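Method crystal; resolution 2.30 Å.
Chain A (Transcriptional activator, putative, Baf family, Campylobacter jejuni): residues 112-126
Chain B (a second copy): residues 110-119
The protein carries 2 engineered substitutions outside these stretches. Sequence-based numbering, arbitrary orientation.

Chain A, residues 112-126: LPGIANYKKIYSHIS
Chain B, residues 110-119: FILPGIANYK

Proline rings and tyrosine rings can pack closely because both offer apolar carbon surface, and the contact between two copies of this putative Baf-family activator shows how one sequence segment can meet itself without a hydrogen bond across the two stretches, through side chains that pack on each other and on the partner's backbone. In each chain a strand ends at Pro113, Gly114 takes the N-cap position, and a helix starts at Ile115. In chain A the helix runs to Ile125, with phi/psi near -60/-40, and Ser126(A) leaves it at -127/83; the strand residues Leu112(A) and Pro113(A) lie at -126/166 and -70/151. The chain A helix crosses the chain B helix at 123°, with axes 10.9 Å apart at closest approach, and crosses strand 110-113 of chain B at 97° and 9.6 Å. The CA atoms of Ile121(A) and Asn117(B) are 7.1 Å apart, those of Pro113(A) and Tyr118(B) 8.0 Å.

The two Tyr118 residues adopt nearly the same conformation, chi1 m (-79° in A, -84° in B) and chi2 -81° and -74°. In both, CA-to-CB points sideways, yet this rotamer brings the ring end nearer the partner, so that CE1 of Tyr118(A) lies 3.9 Å from CE1 of Tyr118(B), an oblique approach. Each ring also receives the opposing proline at its edge: Pro113(B) CG is 4.0 Å from Tyr118(A) CD1, and Pro113(A) CG is 4.3 Å from Tyr118(B) CD1. Both prolines are C-gamma exo and point toward the other chain.

Pro113(B) is also reached by two side chains one helical turn beyond Tyr118(A). Ile121(A) points toward chain B and places CD1 3.8 Å from Pro113(B) CG; its chi1 of 21° lies between wells, with chi2 t, while its CG2 sits 4.0 Å from Asn117(B) CB. Tyr122(A), chi1 m and chi2 -39°, starts sideways but extends its OH to 3.1 Å from Pro113(B) CD. That hydroxyl is also 3.4 Å from Pro113(B) N, but the imide nitrogen has no hydrogen to share, and no hydrogen bond spans the two stretches.

At the exposed margin, Ile125(A) (m, t), whose CA-to-CB bond points toward chain B, brings CD1 to 3.2 Å from ND2 of Asn117(B) (chi1 m, chi2 -13°), a close polar-to-apolar approach. Asn117(A) has the same chi1 well but a different setting: chi2 is -54°, and its OD1 accepts a 3.0 Å hydrogen bond from Lys120(A) NZ within its own helix; its ND2 is hydrogen-bonded elsewhere in the structure.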

# COMPACT_ATOMS: atom_id res chain seq x y z
N LEU A 112 3.60 -5.67 5.56
CA LEU A 112 3.00 -5.05 4.34
C LEU A 112 2.62 -6.06 3.24
O LEU A 112 3.09 -7.18 3.23
CB LEU A 112 4.06 -4.12 3.75
CG LEU A 112 4.64 -3.09 4.68
CD1 LEU A 112 6.05 -2.75 4.14
CD2 LEU A 112 3.67 -1.89 4.68
N PRO A 113 1.83 -5.62 2.24
CA PRO A 113 1.67 -6.55 1.12
C PRO A 113 2.98 -6.67 0.32
O PRO A 113 3.78 -5.74 0.29
CB PRO A 113 0.59 -5.89 0.24
CG PRO A 113 0.12 -4.63 0.97
CD PRO A 113 1.10 -4.35 2.06
N GLY A 114 3.19 -7.84 -0.30
CA GLY A 114 4.29 -8.03 -1.16
C GLY A 114 4.06 -7.18 -2.39
O GLY A 114 2.94 -6.71 -2.65
N ILE A 115 5.14 -6.98 -3.14
CA ILE A 115 5.15 -6.08 -4.28
C ILE A 115 4.18 -6.52 -5.39
O ILE A 115 3.49 -5.67 -5.94
CB ILE A 115 6.61 -5.91 -4.84
CG1 ILE A 115 7.42 -5.11 -3.82
CG2 ILE A 115 6.57 -5.24 -6.25
CD1 ILE A 115 8.89 -5.34 -3.92
N ALA A 116 4.12 -7.80 -5.68
CA ALA A 116 3.15 -8.36 -6.62
C ALA A 116 1.69 -8.17 -6.14
O ALA A 116 0.76 -8.07 -6.94
CB ALA A 116 3.43 -9.84 -6.86
N ASN A 117 1.47 -8.11 -4.83
CA ASN A 117 0.11 -7.93 -4.36
C ASN A 117 -0.31 -6.47 -4.40
O ASN A 117 -1.50 -6.17 -4.63
CB ASN A 117 -0.07 -8.60 -3.02
CG ASN A 117 -0.17 -10.09 -3.15
OD1 ASN A 117 -1.01 -10.57 -3.91
ND2 ASN A 117 0.71 -10.84 -2.47
N TYR A 118 0.67 -5.56 -4.26
CA TYR A 118 0.44 -4.16 -4.71
C TYR A 118 0.05 -4.08 -6.19
O TYR A 118 -0.84 -3.33 -6.52
CB TYR A 118 1.64 -3.27 -4.52
CG TYR A 118 1.84 -2.79 -3.12
CD1 TYR A 118 1.12 -1.69 -2.60
CD2 TYR A 118 2.78 -3.43 -2.31
CE1 TYR A 118 1.34 -1.26 -1.32
CE2 TYR A 118 3.02 -2.99 -1.04
CZ TYR A 118 2.31 -1.94 -0.55
OH TYR A 118 2.65 -1.61 0.73
N LYS A 119 0.71 -4.84 -7.05
CA LYS A 119 0.35 -4.86 -8.45
C LYS A 119 -1.10 -5.25 -8.66
O LYS A 119 -1.83 -4.54 -9.30
CB LYS A 119 1.25 -5.79 -9.26
CG LYS A 119 2.08 -5.07 -10.32
CD LYS A 119 1.55 -5.23 -11.70
CE LYS A 119 1.45 -3.86 -12.43
NZ LYS A 119 0.02 -3.28 -12.30
N LYS A 120 -1.48 -6.37 -8.07
CA LYS A 120 -2.83 -6.94 -8.13
C LYS A 120 -3.95 -5.96 -7.75
O LYS A 120 -4.93 -5.89 -8.46
CB LYS A 120 -2.87 -8.18 -7.25
CG LYS A 120 -3.87 -9.24 -7.65
CD LYS A 120 -3.71 -10.50 -6.81
CE LYS A 120 -2.61 -11.39 -7.33
NZ LYS A 120 -2.02 -12.22 -6.18
N ILE A 121 -3.83 -5.19 -6.66
CA ILE A 121 -4.86 -4.15 -6.42
C ILE A 121 -4.98 -3.15 -7.57
O ILE A 121 -6.07 -2.81 -8.03
CB ILE A 121 -4.83 -3.40 -5.02
CG1 ILE A 121 -3.47 -3.49 -4.32
CG2 ILE A 121 -6.07 -3.88 -4.10
CD1 ILE A 121 -3.50 -3.29 -2.76
N TYR A 122 -3.86 -2.73 -8.11
CA TYR A 122 -3.90 -1.73 -9.13
C TYR A 122 -4.42 -2.27 -10.49
O TYR A 122 -5.14 -1.58 -11.24
CB TYR A 122 -2.50 -1.19 -9.28
CG TYR A 122 -1.96 -0.42 -8.11
CD1 TYR A 122 -2.77 0.46 -7.38
CD2 TYR A 122 -0.60 -0.52 -7.78
CE1 TYR A 122 -2.23 1.20 -6.32
CE2 TYR A 122 -0.07 0.20 -6.72
CZ TYR A 122 -0.89 1.06 -6.00
OH TYR A 122 -0.35 1.80 -4.99
N SER A 123 -4.04 -3.51 -10.80
CA SER A 123 -4.38 -4.15 -12.04
C SER A 123 -5.88 -4.44 -12.08
O SER A 123 -6.51 -4.33 -13.14
CB SER A 123 -3.54 -5.41 -12.20
OG SER A 123 -3.86 -6.34 -11.15
N HIS A 124 -6.45 -4.77 -10.93
CA HIS A 124 -7.91 -5.02 -10.79
C HIS A 124 -8.75 -3.74 -10.94
O HIS A 124 -9.78 -3.72 -11.62
CB HIS A 124 -8.22 -5.78 -9.46
CG HIS A 124 -7.82 -7.23 -9.50
ND1 HIS A 124 -8.74 -8.26 -9.51
CD2 HIS A 124 -6.60 -7.82 -9.57
CE1 HIS A 124 -8.10 -9.42 -9.57
NE2 HIS A 124 -6.80 -9.18 -9.60
N ILE A 125 -8.29 -2.69 -10.27
CA ILE A 125 -8.86 -1.35 -10.40
C ILE A 125 -8.74 -0.78 -11.83
O ILE A 125 -9.71 -0.23 -12.37
CB ILE A 125 -8.19 -0.36 -9.44
CG1 ILE A 125 -8.60 -0.65 -7.99
CG2 ILE A 125 -8.52 1.10 -9.89
CD1 ILE A 125 -7.85 0.24 -6.92
N SER A 126 -7.56 -0.93 -12.42
CA SER A 126 -7.29 -0.39 -13.74
C SER A 126 -6.76 -1.46 -14.67
O SER A 126 -5.55 -1.62 -14.87
CB SER A 126 -6.38 0.84 -13.65
OG SER A 126 -6.98 1.79 -12.75
N PHE B 110 2.00 11.28 -6.47
CA PHE B 110 2.01 9.81 -6.46
C PHE B 110 0.80 9.20 -5.81
O PHE B 110 -0.00 9.90 -5.19
CB PHE B 110 3.28 9.24 -5.84
CG PHE B 110 3.54 9.73 -4.45
CD1 PHE B 110 3.22 8.90 -3.35
CD2 PHE B 110 4.11 11.00 -4.23
CE1 PHE B 110 3.45 9.34 -2.04
CE2 PHE B 110 4.37 11.44 -2.91
CZ PHE B 110 4.04 10.63 -1.80
N ILE B 111 0.71 7.88 -5.96
CA ILE B 111 -0.52 7.15 -5.68
C ILE B 111 -0.27 5.95 -4.77
O ILE B 111 0.77 5.18 -4.86
CB ILE B 111 -1.27 6.68 -7.02
CG1 ILE B 111 -1.41 7.83 -8.00
CG2 ILE B 111 -2.62 5.98 -6.73
CD1 ILE B 111 -1.70 7.35 -9.38
N LEU B 112 -1.22 5.77 -3.90
CA LEU B 112 -1.17 4.66 -2.96
C LEU B 112 -2.50 3.92 -3.00
O LEU B 112 -3.53 4.53 -3.32
CB LEU B 112 -0.96 5.30 -1.58
CG LEU B 112 0.37 5.37 -0.81
CD1 LEU B 112 1.51 5.38 -1.67
CD2 LEU B 112 0.42 6.52 0.18
N PRO B 113 -2.55 2.65 -2.58
CA PRO B 113 -3.95 2.18 -2.43
C PRO B 113 -4.72 2.96 -1.35
O PRO B 113 -4.11 3.47 -0.38
CB PRO B 113 -3.80 0.69 -2.01
CG PRO B 113 -2.38 0.31 -2.35
CD PRO B 113 -1.60 1.64 -2.11
N GLY B 114 -6.02 3.10 -1.56
CA GLY B 114 -6.94 3.46 -0.49
C GLY B 114 -6.94 2.45 0.63
O GLY B 114 -6.57 1.28 0.44
N ILE B 115 -7.32 2.89 1.81
CA ILE B 115 -7.26 2.09 3.05
C ILE B 115 -8.10 0.81 3.01
O ILE B 115 -7.61 -0.27 3.42
CB ILE B 115 -7.64 2.98 4.29
CG1 ILE B 115 -6.60 4.09 4.47
CG2 ILE B 115 -7.74 2.15 5.59
CD1 ILE B 115 -6.94 4.99 5.63
N ALA B 116 -9.34 0.91 2.51
CA ALA B 116 -10.19 -0.28 2.29
C ALA B 116 -9.47 -1.28 1.42
O ALA B 116 -9.49 -2.47 1.69
CB ALA B 116 -11.58 0.10 1.64
N ASN B 117 -8.77 -0.79 0.39
CA ASN B 117 -8.06 -1.70 -0.53
C ASN B 117 -6.89 -2.42 0.10
O ASN B 117 -6.71 -3.57 -0.20
CB ASN B 117 -7.67 -1.01 -1.82
CG ASN B 117 -8.80 -1.02 -2.83
OD1 ASN B 117 -9.81 -1.76 -2.67
ND2 ASN B 117 -8.66 -0.22 -3.86
N TYR B 118 -6.13 -1.75 0.97
CA TYR B 118 -5.10 -2.40 1.81
C TYR B 118 -5.71 -3.57 2.60
O TYR B 118 -5.13 -4.64 2.61
CB TYR B 118 -4.49 -1.41 2.81
CG TYR B 118 -3.37 -0.55 2.30
CD1 TYR B 118 -2.07 -1.08 2.07
CD2 TYR B 118 -3.55 0.84 2.11
CE1 TYR B 118 -1.02 -0.24 1.62
CE2 TYR B 118 -2.47 1.68 1.66
CZ TYR B 118 -1.22 1.12 1.43
OH TYR B 118 -0.14 1.95 1.01
N LYS B 119 -6.84 -3.32 3.24
CA LYS B 119 -7.64 -4.34 3.97
C LYS B 119 -8.01 -5.51 3.08
O LYS B 119 -7.78 -6.63 3.48
CB LYS B 119 -8.93 -3.71 4.50
CG LYS B 119 -9.38 -4.05 5.91
CD LYS B 119 -10.46 -3.01 6.32
CE LYS B 119 -11.96 -3.55 6.26
NZ LYS B 119 -12.62 -3.91 7.62